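PDB 3NNB: alginate lyase from Bacteroides ovatus, which probably cleaves the polysaccharide alginate by beta-elimination and is built mainly of helices. Local coordinates for residues S47-T52 and D59-M64; G87-E92 and Q332-D337; K106-L111 and D129-W134; H145-Q150 and K157-G162. All coordinates share one frame; numbering follows the deposited sequence. Where two conformers were deposited one is given.

Contact 1: residues S47-T52 and D59-M64; sequences SVMDKT and DKHDYM
Two type I beta turns, S47 to D50 and D59 to D62, pack together in the long loop between helix 27-41 and strand 64-66, and K51 and K60 tie them together. The two lysine chains lie alongside one another, pointing opposite ways. K51 reaches across with its ammonium group: NZ lies 2.9 Å from K60 O and 3.1 Å from D62 O, while K51 NZ also bonds V48 O of its own turn at 2.8 Å. D97 adds a salt bridge to the same nitrogen. In return, in the modelled conformer, K60 NZ donates to K51 O over 3.2 Å, coming from above the carbonyl plane; T54 OG1 also bonds it. Selenomethionine M49 folds back: chi2 (-53°) puts SE over the centre of the H61 ring, 3.6 Å from the centroid, and chi3 (-80°) swings CE over the same face toward NE2. H61 ND1 is held by K141 O. V48 CG2 packs on H61 CA at 3.7 Å. With three carbonyl oxygens and one carboxylate around it, the buried K51 ammonium is probably kept charged, and it joins both turns to the neighbouring D97 loop.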
# COMPACT_ATOMS: atom_id res chain seq x y z
N SER A 47 -3.70 4.35 -18.78
CA SER A 47 -2.82 3.22 -19.06
C SER A 47 -1.39 3.70 -19.14
O SER A 47 -1.12 4.90 -19.22
CB SER A 47 -3.18 2.50 -20.35
OG SER A 47 -2.69 3.18 -21.51
N VAL A 48 -0.47 2.72 -19.14
CA VAL A 48 0.94 3.02 -19.35
C VAL A 48 1.23 3.60 -20.77
O VAL A 48 2.33 4.07 -21.02
CB VAL A 48 1.84 1.80 -19.12
CG1 VAL A 48 1.72 1.33 -17.63
CG2 VAL A 48 1.58 0.65 -20.16
N MSE A 49 0.26 3.59 -21.66
CA MSE A 49 0.43 4.21 -22.98
C MSE A 49 0.27 5.71 -22.95
O MSE A 49 0.58 6.40 -23.95
CB MSE A 49 -0.53 3.59 -23.99
CG MSE A 49 -0.52 2.07 -24.00
SE MSE A 49 1.24 1.23 -24.22
CE MSE A 49 1.32 1.45 -26.18
N ASP A 50 -0.16 6.27 -21.83
CA ASP A 50 -0.46 7.70 -21.81
C ASP A 50 0.78 8.57 -21.67
O ASP A 50 0.78 9.73 -22.09
CB ASP A 50 -1.43 8.04 -20.68
CG ASP A 50 -2.80 7.45 -20.89
OD1 ASP A 50 -3.14 7.13 -22.03
OD2 ASP A 50 -3.54 7.30 -19.89
N LYS A 51 1.83 8.03 -21.04
CA LYS A 51 3.05 8.79 -20.83
C LYS A 51 3.65 9.22 -22.18
O LYS A 51 3.52 8.54 -23.20
CB LYS A 51 4.03 7.98 -19.97
CG LYS A 51 4.53 6.65 -20.56
CD LYS A 51 5.67 6.04 -19.75
CE LYS A 51 6.05 4.63 -20.28
NZ LYS A 51 4.93 3.63 -19.99
N THR A 52 4.36 10.33 -22.22
CA THR A 52 5.00 10.71 -23.49
C THR A 52 6.32 9.97 -23.71
O THR A 52 6.64 9.61 -24.87
CB THR A 52 5.19 12.22 -23.58
OG1 THR A 52 5.43 12.73 -22.25
CG2 THR A 52 3.93 12.82 -24.16
N ASP A 59 9.76 -0.25 -25.21
CA ASP A 59 8.39 -0.76 -25.16
C ASP A 59 7.58 0.08 -24.19
O ASP A 59 7.84 0.07 -22.98
CB ASP A 59 8.41 -2.24 -24.71
CG ASP A 59 7.06 -2.91 -24.78
OD1 ASP A 59 6.05 -2.24 -25.14
OD2 ASP A 59 7.04 -4.13 -24.51
N LYS A 60 6.61 0.81 -24.74
CA LYS A 60 5.74 1.71 -23.98
C LYS A 60 4.92 0.93 -22.95
O LYS A 60 4.47 1.48 -21.95
CB LYS A 60 4.82 2.48 -24.94
CG LYS A 60 3.83 3.46 -24.31
CD LYS A 60 4.42 4.83 -24.10
CE LYS A 60 4.67 5.55 -25.40
NZ LYS A 60 5.38 6.84 -25.15
N HIS A 61 4.73 -0.37 -23.20
CA HIS A 61 3.96 -1.21 -22.27
C HIS A 61 4.73 -1.52 -20.98
O HIS A 61 4.16 -2.04 -20.02
CB HIS A 61 3.56 -2.52 -22.93
CG HIS A 61 2.57 -2.37 -24.03
ND1 HIS A 61 1.21 -2.52 -23.81
CD2 HIS A 61 2.73 -2.17 -25.36
CE1 HIS A 61 0.58 -2.40 -24.97
NE2 HIS A 61 1.47 -2.16 -25.93
N ASP A 62 6.03 -1.22 -20.96
CA ASP A 62 6.77 -1.27 -19.73
C ASP A 62 6.48 -0.07 -18.84
O ASP A 62 6.62 1.10 -19.24
CB ASP A 62 8.28 -1.36 -19.98
CG ASP A 62 8.71 -2.71 -20.58
OD1 ASP A 62 7.94 -3.69 -20.57
OD2 ASP A 62 9.88 -2.76 -21.03
N TYR A 63 6.11 -0.38 -17.59
CA TYR A 63 5.94 0.63 -16.56
C TYR A 63 7.22 1.43 -16.37
O TYR A 63 8.29 0.87 -16.30
CB TYR A 63 5.50 -0.02 -15.23
CG TYR A 63 5.31 0.96 -14.09
CD1 TYR A 63 4.12 1.65 -13.91
CD2 TYR A 63 6.33 1.17 -13.21
CE1 TYR A 63 3.97 2.52 -12.85
CE2 TYR A 63 6.19 2.06 -12.13
CZ TYR A 63 5.01 2.73 -11.96
OH TYR A 63 4.87 3.60 -10.90
N MSE A 64 7.07 2.74 -16.28
CA MSE A 64 8.19 3.63 -16.04
C MSE A 64 7.75 4.67 -15.07
O MSE A 64 6.72 5.33 -15.27
CB MSE A 64 8.66 4.29 -17.36
CG MSE A 64 9.95 5.09 -17.17
SE MSE A 64 10.37 6.05 -18.79
CE MSE A 64 11.93 7.04 -18.09

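Contact 2: residues G87-E92 and Q332-D337; sequences GQRNPE and QIKEWD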
# COMPACT_ATOMS: atom_id res chain seq x y z
N GLY A 87 12.10 13.72 0.95
CA GLY A 87 10.80 14.19 1.40
C GLY A 87 10.12 15.22 0.53
O GLY A 87 8.98 15.59 0.78
N GLN A 88 10.82 15.69 -0.50
CA GLN A 88 10.28 16.70 -1.42
C GLN A 88 10.05 16.07 -2.79
O GLN A 88 11.02 15.67 -3.45
CB GLN A 88 11.24 17.90 -1.52
CG GLN A 88 11.53 18.58 -0.17
CD GLN A 88 12.30 19.89 -0.33
OE1 GLN A 88 11.78 20.85 -0.85
NE2 GLN A 88 13.54 19.90 0.09
N ARG A 89 8.77 15.95 -3.17
CA ARG A 89 8.37 15.23 -4.37
C ARG A 89 8.45 16.11 -5.63
O ARG A 89 7.75 17.14 -5.75
CB ARG A 89 6.97 14.59 -4.22
CG ARG A 89 6.91 13.47 -3.20
CD ARG A 89 5.50 12.84 -3.07
NE ARG A 89 5.14 11.97 -4.20
CZ ARG A 89 5.32 10.65 -4.27
NH1 ARG A 89 5.89 9.97 -3.28
NH2 ARG A 89 4.94 9.99 -5.38
N ASN A 90 9.27 15.68 -6.58
CA ASN A 90 9.44 16.43 -7.82
C ASN A 90 8.22 16.27 -8.73
O ASN A 90 7.85 15.17 -9.07
CB ASN A 90 10.66 15.89 -8.54
CG ASN A 90 10.93 16.57 -9.86
OD1 ASN A 90 10.10 17.36 -10.37
ND2 ASN A 90 12.06 16.20 -10.47
N PRO A 91 7.52 17.37 -9.01
CA PRO A 91 6.28 17.21 -9.79
C PRO A 91 6.48 16.61 -11.18
O PRO A 91 5.50 16.19 -11.78
CB PRO A 91 5.72 18.63 -9.84
CG PRO A 91 6.84 19.51 -9.52
CD PRO A 91 7.76 18.76 -8.61
N GLU A 92 7.70 16.61 -11.70
CA GLU A 92 8.00 15.93 -12.98
C GLU A 92 7.59 14.50 -12.97
O GLU A 92 7.37 13.93 -14.00
CB GLU A 92 9.52 15.96 -13.29
CG GLU A 92 10.02 17.31 -13.67
CD GLU A 92 11.45 17.25 -14.14
OE1 GLU A 92 12.32 16.72 -13.44
OE2 GLU A 92 11.71 17.76 -15.23
N GLN A 332 10.34 16.18 10.69
CA GLN A 332 9.09 15.92 10.02
C GLN A 332 8.74 17.20 9.28
O GLN A 332 8.05 18.09 9.79
CB GLN A 332 7.94 15.49 10.94
CG GLN A 332 6.66 15.17 10.23
CD GLN A 332 6.71 13.97 9.28
OE1 GLN A 332 7.50 13.01 9.48
NE2 GLN A 332 5.90 14.03 8.19
N ILE A 333 9.24 17.27 8.06
CA ILE A 333 9.27 18.54 7.33
C ILE A 333 7.93 19.02 6.76
O ILE A 333 7.83 20.18 6.34
CB ILE A 333 10.35 18.55 6.23
CG1 ILE A 333 10.04 17.45 5.17
CG2 ILE A 333 11.77 18.42 6.85
CD1 ILE A 333 10.90 17.53 3.89
N LYS A 334 6.94 18.13 6.75
CA LYS A 334 5.61 18.43 6.25
C LYS A 334 4.61 17.50 6.90
O LYS A 334 5.00 16.60 7.62
CB LYS A 334 5.58 18.24 4.74
CG LYS A 334 5.97 16.83 4.30
CD LYS A 334 5.99 16.66 2.75
CE LYS A 334 6.28 15.23 2.32
NZ LYS A 334 6.17 15.00 0.85
N GLU A 335 3.32 17.72 6.62
CA GLU A 335 2.27 16.76 6.97
C GLU A 335 2.19 16.38 8.45
O GLU A 335 1.75 15.27 8.76
CB GLU A 335 2.45 15.51 6.11
CG GLU A 335 2.25 15.74 4.64
CD GLU A 335 2.53 14.52 3.75
OE1 GLU A 335 3.28 13.58 4.10
OE2 GLU A 335 1.97 14.50 2.64
N TRP A 336 2.58 17.26 9.37
CA TRP A 336 2.48 16.95 10.80
C TRP A 336 1.09 16.53 11.22
O TRP A 336 0.90 15.48 11.78
CB TRP A 336 2.98 18.13 11.66
CG TRP A 336 2.92 17.79 13.10
CD1 TRP A 336 1.94 18.16 13.98
CD2 TRP A 336 3.83 16.97 13.83
NE1 TRP A 336 2.17 17.60 15.21
CE2 TRP A 336 3.35 16.89 15.15
CE3 TRP A 336 5.03 16.33 13.52
CZ2 TRP A 336 4.01 16.18 16.15
CZ3 TRP A 336 5.67 15.60 14.51
CH2 TRP A 336 5.15 15.54 15.82
N ASP A 337 0.08 17.39 10.98
CA ASP A 337 -1.28 17.05 11.41
C ASP A 337 -1.81 15.81 10.72
O ASP A 337 -2.46 14.94 11.35
CB ASP A 337 -2.21 18.24 11.13
CG ASP A 337 -1.94 19.42 12.01
OD1 ASP A 337 -1.25 19.32 13.02
OD2 ASP A 337 -2.48 20.48 11.67
O HOH W 1 6.66 16.87 -1.40
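G87 and I333 mark the closest backbone approach, with CA atoms 7.5 Å apart, so side chains have to bridge the two loops. This is a surface contact between the loop that runs from strand 83-84 to helix 98-118 and the turn leading into helix 336-351, where E335 takes the N-cap position. G87 has a positive phi (89°), and a CB on it would run into I333 CD1.

K334 does most of the bridging. Its CG lies between the backbone N and the carbonyl carbon (chi1 58°), and from there the chain is fully extended. NZ ends 2.9 Å from G87 O, the donor tilted 29° from the carbonyl plane, while K334 CE sits beside the same oxygen at 3.1 Å. The ammonium group also donates to a water 3.0 Å from K334 NZ, and that water accepts a bond from R89 N as well, so one lysine holds two successive parts of the loop. An alanine in place of K334 would probably leave G87 O without its ammonium donor and the bridging water without one of its two donors, weakening the tie between the loops.

Behind K334 the turn is braced by its own side chains: Q332 NE2 donates to K334 O, and Q332 OE1 accepts from G276 N. In the 87-92 loop, W71 NE1 bonds Q88 O. I333 brings an apolar edge to the contact, its CD1 coming up to G87 O and lying 4.2 Å from Q88 CG.

Contact 3: residues K106-L111 and D129-W134; sequences KAVTTL and DFLNVW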
# COMPACT_ATOMS: atom_id res chain seq x y z
N LYS A 106 -6.65 3.19 -7.03
CA LYS A 106 -7.63 3.83 -6.15
C LYS A 106 -9.04 3.66 -6.68
O LYS A 106 -9.97 3.40 -5.92
CB LYS A 106 -7.31 5.29 -5.94
CG LYS A 106 -6.09 5.49 -5.10
CD LYS A 106 -5.89 6.98 -4.77
CE LYS A 106 -5.04 7.71 -5.77
NZ LYS A 106 -4.47 8.94 -5.14
N ALA A 107 -9.21 3.82 -7.98
CA ALA A 107 -10.54 3.69 -8.60
C ALA A 107 -11.09 2.27 -8.48
O ALA A 107 -12.26 2.07 -8.17
CB ALA A 107 -10.50 4.13 -10.10
N VAL A 108 -10.26 1.27 -8.72
CA VAL A 108 -10.70 -0.11 -8.65
C VAL A 108 -11.07 -0.45 -7.22
O VAL A 108 -12.07 -1.14 -6.98
CB VAL A 108 -9.62 -1.05 -9.20
CG1 VAL A 108 -9.92 -2.49 -8.82
CG2 VAL A 108 -9.52 -0.87 -10.78
N THR A 109 -10.26 0.04 -6.27
CA THR A 109 -10.53 -0.16 -4.84
C THR A 109 -11.86 0.50 -4.43
O THR A 109 -12.72 -0.14 -3.80
CB THR A 109 -9.33 0.25 -3.98
OG1 THR A 109 -8.24 -0.65 -4.26
CG2 THR A 109 -9.65 0.21 -2.49
N THR A 110 -12.04 1.76 -4.79
CA THR A 110 -13.28 2.49 -4.54
C THR A 110 -14.49 1.74 -5.12
O THR A 110 -15.54 1.56 -4.44
CB THR A 110 -13.20 3.91 -5.15
OG1 THR A 110 -12.16 4.65 -4.50
CG2 THR A 110 -14.52 4.67 -5.04
N LEU A 111 -14.38 1.35 -6.39
CA LEU A 111 -15.47 0.70 -7.09
C LEU A 111 -15.80 -0.67 -6.54
O LEU A 111 -16.97 -1.03 -6.43
CB LEU A 111 -15.21 0.63 -8.61
CG LEU A 111 -15.23 2.06 -9.24
CD1 LEU A 111 -14.45 2.04 -10.60
CD2 LEU A 111 -16.70 2.64 -9.40
N ASP A 129 -13.59 -2.37 -16.38
CA ASP A 129 -13.12 -1.54 -17.49
C ASP A 129 -11.72 -1.00 -17.15
O ASP A 129 -10.81 -1.17 -17.95
CB ASP A 129 -14.14 -0.44 -17.75
CG ASP A 129 -13.86 0.40 -18.98
OD1 ASP A 129 -13.08 0.04 -19.87
OD2 ASP A 129 -14.58 1.43 -19.05
N PHE A 130 -11.54 -0.43 -15.96
CA PHE A 130 -10.20 -0.02 -15.53
C PHE A 130 -9.20 -1.17 -15.60
O PHE A 130 -8.10 -1.00 -16.06
CB PHE A 130 -10.19 0.47 -14.08
CG PHE A 130 -10.62 1.92 -13.90
CD1 PHE A 130 -9.67 2.93 -14.03
CD2 PHE A 130 -11.92 2.27 -13.48
CE1 PHE A 130 -10.01 4.25 -13.84
CE2 PHE A 130 -12.28 3.60 -13.29
CZ PHE A 130 -11.32 4.59 -13.49
N LEU A 131 -9.58 -2.33 -15.08
CA LEU A 131 -8.66 -3.48 -15.05
C LEU A 131 -8.32 -4.00 -16.46
O LEU A 131 -7.17 -4.39 -16.72
CB LEU A 131 -9.28 -4.60 -14.26
CG LEU A 131 -9.40 -4.39 -12.76
CD1 LEU A 131 -10.25 -5.53 -12.09
CD2 LEU A 131 -8.01 -4.20 -12.03
N ASN A 132 -9.32 -4.06 -17.34
CA ASN A 132 -9.07 -4.44 -18.75
C ASN A 132 -8.06 -3.50 -19.39
O ASN A 132 -7.06 -3.94 -19.98
CB ASN A 132 -10.37 -4.38 -19.60
CG ASN A 132 -11.28 -5.56 -19.36
OD1 ASN A 132 -10.83 -6.64 -19.03
ND2 ASN A 132 -12.57 -5.37 -19.61
N VAL A 133 -8.30 -2.21 -19.24
CA VAL A 133 -7.45 -1.21 -19.88
C VAL A 133 -6.03 -1.29 -19.30
O VAL A 133 -5.04 -1.27 -20.04
CB VAL A 133 -8.03 0.19 -19.76
CG1 VAL A 133 -7.01 1.23 -20.26
CG2 VAL A 133 -9.36 0.26 -20.57
N TRP A 134 -5.92 -1.41 -17.99
CA TRP A 134 -4.60 -1.38 -17.36
C TRP A 134 -3.78 -2.65 -17.51
O TRP A 134 -2.56 -2.58 -17.71
CB TRP A 134 -4.70 -1.02 -15.86
CG TRP A 134 -3.35 -0.74 -15.27
CD1 TRP A 134 -2.48 -1.63 -14.73
CD2 TRP A 134 -2.67 0.52 -15.30
NE1 TRP A 134 -1.30 -0.99 -14.38
CE2 TRP A 134 -1.39 0.32 -14.75
CE3 TRP A 134 -3.03 1.81 -15.74
CZ2 TRP A 134 -0.46 1.36 -14.61
CZ3 TRP A 134 -2.13 2.84 -15.58
CH2 TRP A 134 -0.84 2.61 -15.05
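F130 CG stands anti to the carbonyl carbon (chi1 -82°), and chi2 of -86° turns the ring so that one face meets A107 on the facing helix. The contact belongs to an antiparallel helix pair: helices 98-118 and 121-136 follow one another in the chain, and their short segments run at 152° with axes 10.1 Å apart, forming a helical hairpin of the all-alpha scaffold.

A107 CB sits over the F130 ring, offset toward the rim, in a CH-pi contact 3.7 Å from the centroid; CZ is the ring atom nearest to it. L111 adds its CD1 next to CE2 and CD2 of the same ring, the two side chains crossing at about a right angle. V108 takes the other part of the interface, its CG2 packing on F130 CB at 3.6 Å.

Every touching residue is buried, and no hydrogen bond passes between the two segments. Other helices close in around them: A37 and A40 of helix 27-41 touch L111, while from helix 171-180 M174 touches V108 and M178 touches L131. V108 and L131 also cross at about a right angle, with V108 CG2 3.9 Å from the methyl L131 CD2.

Contact 4: residues H145-Q150 and K157-G162; sequences HLTYGQ and KGMGRG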
# COMPACT_ATOMS: atom_id res chain seq x y z
N HIS A 145 6.11 -6.49 -14.76
CA HIS A 145 7.43 -6.28 -14.16
C HIS A 145 7.65 -4.80 -13.93
O HIS A 145 6.96 -3.97 -14.49
CB HIS A 145 8.54 -6.82 -15.06
CG HIS A 145 8.73 -6.04 -16.32
ND1 HIS A 145 9.53 -4.91 -16.39
CD2 HIS A 145 8.22 -6.22 -17.56
CE1 HIS A 145 9.50 -4.44 -17.62
NE2 HIS A 145 8.71 -5.21 -18.34
N LEU A 146 8.63 -4.49 -13.08
CA LEU A 146 8.98 -3.11 -12.77
C LEU A 146 10.50 -2.90 -12.98
O LEU A 146 11.16 -2.21 -12.22
CB LEU A 146 8.53 -2.75 -11.33
CG LEU A 146 7.02 -2.46 -11.21
CD1 LEU A 146 6.30 -3.77 -10.94
CD2 LEU A 146 6.73 -1.47 -10.11
N THR A 147 11.03 -3.41 -14.10
CA THR A 147 12.42 -3.16 -14.46
C THR A 147 12.74 -1.67 -14.55
O THR A 147 13.87 -1.26 -14.23
CB THR A 147 12.78 -3.92 -15.76
OG1 THR A 147 12.54 -5.30 -15.52
CG2 THR A 147 14.28 -3.68 -16.15
N TYR A 148 11.75 -0.86 -14.94
CA TYR A 148 11.96 0.58 -15.10
C TYR A 148 11.21 1.41 -14.06
O TYR A 148 10.89 2.55 -14.30
CB TYR A 148 11.68 1.00 -16.54
CG TYR A 148 12.65 0.30 -17.50
CD1 TYR A 148 13.93 0.81 -17.69
CD2 TYR A 148 12.31 -0.88 -18.14
CE1 TYR A 148 14.85 0.15 -18.51
CE2 TYR A 148 13.21 -1.54 -18.94
CZ TYR A 148 14.48 -1.01 -19.15
OH TYR A 148 15.41 -1.69 -19.96
N GLY A 149 10.92 0.79 -12.91
CA GLY A 149 10.35 1.50 -11.76
C GLY A 149 11.40 2.40 -11.13
O GLY A 149 12.51 1.95 -10.83
N GLN A 150 11.02 3.64 -10.88
CA GLN A 150 11.91 4.65 -10.27
C GLN A 150 13.30 4.78 -10.88
O GLN A 150 14.34 4.73 -10.19
CB GLN A 150 11.96 4.52 -8.75
CG GLN A 150 10.63 4.81 -8.12
CD GLN A 150 10.71 4.97 -6.63
OE1 GLN A 150 11.76 5.38 -6.07
NE2 GLN A 150 9.59 4.67 -5.94
N LYS A 157 22.21 4.28 -15.36
CA LYS A 157 22.23 3.97 -16.78
C LYS A 157 20.84 3.72 -17.36
O LYS A 157 20.65 2.81 -18.17
CB LYS A 157 23.15 2.77 -17.04
CG LYS A 157 24.58 2.97 -16.51
CD LYS A 157 25.44 1.70 -16.68
CE LYS A 157 26.85 1.89 -16.08
NZ LYS A 157 27.70 0.65 -16.19
N GLY A 158 19.88 4.56 -16.97
CA GLY A 158 18.54 4.49 -17.53
C GLY A 158 17.65 3.36 -17.02
O GLY A 158 16.51 3.24 -17.45
N MSE A 159 18.17 2.56 -16.11
CA MSE A 159 17.49 1.43 -15.53
C MSE A 159 16.62 1.87 -14.36
O MSE A 159 16.87 2.89 -13.78
CB MSE A 159 18.55 0.43 -15.08
CG MSE A 159 18.08 -0.92 -14.63
SE MSE A 159 17.24 -1.95 -15.96
CE MSE A 159 18.39 -1.78 -17.48
N GLY A 160 15.58 1.10 -14.04
CA GLY A 160 14.90 1.28 -12.78
C GLY A 160 15.71 0.69 -11.65
O GLY A 160 16.89 0.29 -11.79
N ARG A 161 15.09 0.61 -10.47
CA ARG A 161 15.78 0.15 -9.30
C ARG A 161 14.80 -0.52 -8.34
O ARG A 161 13.60 -0.40 -8.50
CB ARG A 161 16.55 1.28 -8.62
CG ARG A 161 15.67 2.37 -8.18
CD ARG A 161 16.41 3.56 -7.58
NE ARG A 161 15.41 4.56 -7.25
CZ ARG A 161 15.48 5.40 -6.22
NH1 ARG A 161 16.56 5.42 -5.44
NH2 ARG A 161 14.48 6.23 -5.98
N GLY A 162 15.31 -1.25 -7.36
CA GLY A 162 14.44 -1.96 -6.46
C GLY A 162 13.33 -1.09 -5.86
O GLY A 162 12.19 -1.55 -5.75
O HOH W 2 11.15 -1.41 -9.54
O HOH W 3 16.94 4.01 -11.06
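Q150 O is gripped by two groups: a water donates to it over 2.8 Å, and R161 NE meets it in a weak bond of 3.1 Å. The same water donates to M159 O, so it links the two segments as well. R161 CG lies between the backbone N and the carbonyl carbon (chi1 60°), and the chain then runs extended as far as NE, alongside Q150 O. Beyond, R161 NH2 makes a second weak bond, 2.9 Å to Q150 OE1, with the amide and guanidinium planes 55° apart. R161 NH2 also bonds a citrate, probably from the crystallisation liquor, while Q150 NE2 is held by D167. An alanine at R161 would probably leave Q150 OE1 without its guanidinium mate and Q150 O with the water but no NE donor.

The backbones meet at the short strand 148-151, which pairs in parallel with strand 64-66; residues 158-161 run at 89° to residues 147-150. R161 N donates to G149 O over 2.9 Å, nearly along the C=O axis, and G160 N makes a weak bond to T147 O. A CB on G160 would collide with T147 O and G149 O. A second water joins L146 O to R161 O.

At the other end, in the modelled conformer, selenomethionine M159, bent at chi2 and chi3, comes up beside T147 and Y148. Its SE touches T147 CG2 at 3.4 Å and lies oblique to the Y148 ring, 4.7 Å from the centroid, in a Met-aromatic contact. G158 O approaches the ring edge in its plane, 3.6 Å from Y148 CD1.

Contacts 1, 3 and 4 follow one another along the chain, and contact 2 brackets contacts 3 and 4, its second segment arriving some 240 residues after its first. Contacts 1 and 4 are neighbours, centres about 13 Å apart, joined by a probable hydrogen bond between D62 OD1 and H145 NE2 and by the parallel pairing of strands 64-66 and 148-151. They form one connected region of loops and short strands, which the helix hairpin of contact 3 meets where W134 packs against S47 and V48, the centres of contacts 1 and 3 about 17 Å apart. Contact 2 stands apart, its centre 23 to 27 Å from the others, and joins residues 87-92 to the lead-in of helix 336-351, far along the chain.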